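Local coordinates for chaperone SycD (Chlamydia pneumoniae, PDB 4NRH), which binds CopN as a type III secretion chaperone of the LcrH/SycD family, in a complex that probably directs translocator secretion, at residues F25-D30 with L86-P91. Numbering follows the deposited sequence.
Sequences FPFPDD and LVFFNP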
# COMPACT_ATOMS: atom_id res chain seq x y z
N PHE D 25 -2.85 3.24 1.36
CA PHE D 25 -3.56 1.97 1.20
C PHE D 25 -2.74 0.84 1.81
O PHE D 25 -1.94 0.21 1.13
CB PHE D 25 -3.84 1.71 -0.28
CG PHE D 25 -4.72 0.53 -0.54
CD1 PHE D 25 -6.07 0.57 -0.22
CD2 PHE D 25 -4.21 -0.63 -1.11
CE1 PHE D 25 -6.89 -0.51 -0.46
CE2 PHE D 25 -5.03 -1.72 -1.35
CZ PHE D 25 -6.37 -1.66 -1.03
N PRO D 26 -2.95 0.58 3.11
CA PRO D 26 -2.12 -0.37 3.86
C PRO D 26 -2.53 -1.82 3.67
O PRO D 26 -2.62 -2.58 4.64
CB PRO D 26 -2.33 0.07 5.31
CG PRO D 26 -3.72 0.61 5.32
CD PRO D 26 -3.94 1.24 3.97
N PHE D 27 -2.78 -2.21 2.43
CA PHE D 27 -3.23 -3.56 2.10
C PHE D 27 -2.56 -4.04 0.82
O PHE D 27 -2.07 -3.23 0.04
CB PHE D 27 -4.75 -3.60 1.95
CG PHE D 27 -5.50 -2.97 3.09
CD1 PHE D 27 -5.61 -3.62 4.30
CD2 PHE D 27 -6.11 -1.74 2.94
CE1 PHE D 27 -6.31 -3.05 5.35
CE2 PHE D 27 -6.81 -1.16 3.98
CZ PHE D 27 -6.91 -1.82 5.19
N PRO D 28 -2.53 -5.36 0.60
CA PRO D 28 -2.07 -5.88 -0.69
C PRO D 28 -2.98 -5.42 -1.82
O PRO D 28 -4.19 -5.27 -1.62
CB PRO D 28 -2.14 -7.40 -0.51
CG PRO D 28 -2.07 -7.61 0.97
CD PRO D 28 -2.79 -6.45 1.57
N ASP D 29 -2.41 -5.18 -3.00
CA ASP D 29 -3.19 -4.75 -4.16
C ASP D 29 -4.05 -5.88 -4.71
O ASP D 29 -5.16 -5.66 -5.19
CB ASP D 29 -2.28 -4.21 -5.26
CG ASP D 29 -1.78 -2.81 -4.97
OD1 ASP D 29 -2.43 -2.10 -4.18
OD2 ASP D 29 -0.74 -2.42 -5.54
N ASP D 30 -3.52 -7.10 -4.63
CA ASP D 30 -4.13 -8.24 -5.30
C ASP D 30 -4.37 -9.37 -4.31
O ASP D 30 -3.49 -10.22 -4.10
CB ASP D 30 -3.24 -8.71 -6.46
CG ASP D 30 -3.93 -9.73 -7.36
OD1 ASP D 30 -4.97 -10.30 -6.97
OD2 ASP D 30 -3.41 -9.96 -8.48
N LEU D 86 -12.69 -10.65 3.77
CA LEU D 86 -13.04 -11.32 5.02
C LEU D 86 -12.01 -12.38 5.38
O LEU D 86 -11.60 -12.49 6.54
CB LEU D 86 -14.43 -11.96 4.91
CG LEU D 86 -15.62 -11.01 5.01
CD1 LEU D 86 -16.90 -11.75 4.71
CD2 LEU D 86 -15.67 -10.37 6.39
N VAL D 87 -11.59 -13.14 4.38
CA VAL D 87 -10.58 -14.17 4.57
C VAL D 87 -9.23 -13.53 4.92
O VAL D 87 -8.47 -14.07 5.73
CB VAL D 87 -10.45 -15.05 3.30
CG1 VAL D 87 -9.07 -15.67 3.20
CG2 VAL D 87 -11.53 -16.11 3.28
N PHE D 88 -8.97 -12.37 4.34
CA PHE D 88 -7.77 -11.60 4.65
C PHE D 88 -7.74 -11.18 6.12
O PHE D 88 -6.70 -11.24 6.78
CB PHE D 88 -7.67 -10.37 3.74
CG PHE D 88 -6.63 -9.37 4.18
CD1 PHE D 88 -5.31 -9.52 3.81
CD2 PHE D 88 -6.99 -8.26 4.94
CE1 PHE D 88 -4.35 -8.60 4.21
CE2 PHE D 88 -6.05 -7.34 5.33
CZ PHE D 88 -4.73 -7.51 4.97
N PHE D 89 -8.90 -10.75 6.63
CA PHE D 89 -9.01 -10.29 8.01
C PHE D 89 -9.00 -11.45 9.01
O PHE D 89 -8.34 -11.37 10.04
CB PHE D 89 -10.27 -9.45 8.18
CG PHE D 89 -10.16 -8.07 7.59
CD1 PHE D 89 -9.04 -7.29 7.83
CD2 PHE D 89 -11.17 -7.57 6.79
CE1 PHE D 89 -8.93 -6.03 7.28
CE2 PHE D 89 -11.07 -6.30 6.24
CZ PHE D 89 -9.95 -5.53 6.49
N ASN D 90 -9.74 -12.51 8.70
CA ASN D 90 -9.78 -13.68 9.56
C ASN D 90 -9.96 -14.95 8.74
O ASN D 90 -11.09 -15.35 8.45
CB ASN D 90 -10.91 -13.54 10.59
CG ASN D 90 -10.82 -14.58 11.71
OD1 ASN D 90 -10.19 -15.62 11.56
ND2 ASN D 90 -11.47 -14.29 12.83
N PRO D 91 -8.84 -15.59 8.37
CA PRO D 91 -8.84 -16.79 7.52
C PRO D 91 -9.21 -18.07 8.26
O PRO D 91 -9.16 -19.15 7.67
CB PRO D 91 -7.40 -16.86 7.02
CG PRO D 91 -6.61 -16.25 8.13
CD PRO D 91 -7.47 -15.17 8.71
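F88, from the last turn of helix 76-89 in this all-helical, tetratricopeptide-repeat-family chaperone, meets F27 and P28 of the loop joining helix 9-19 to helix 31-35. Followed outward from CB, the F88 side chain leaves the helix with CG anti to the backbone N (chi1 167°), which aims the ring at the loop. Its CD2 lies 3.6 Å above the plane of the neighbouring F89 ring, over the outer part rather than the centre. Farther out the ring divides its contacts: CE2 approaches CD1 of F27 at 3.9 Å, whereas CE1 reaches CD of P28 at 3.7 Å. CZ, at the tip, is shared by both neighbours, 4.0 Å from F27 CD1 and 4.1 Å from P28 CD. The F27 and F88 side chains cross at about a right angle, and P28 meets F88 from the opposite direction. F89 adds a looser contact, its CE1 4.4 Å from F27 CE1.

All four touching residues are buried, yet the segments bury only 138 Å² between them, both sides summed, so other neighbours supply much of the cover. Y49 stacks on F88, W85 meets F27 edge-to-face, and L14 of helix 9-19 touches both F27 and F89. S278 of the CopN chain packs against F88 and P28, placing this aromatic cluster beside the chaperone's partner. F27 is backed by P26, whose CG sits 3.8 Å above one face of the F27 ring.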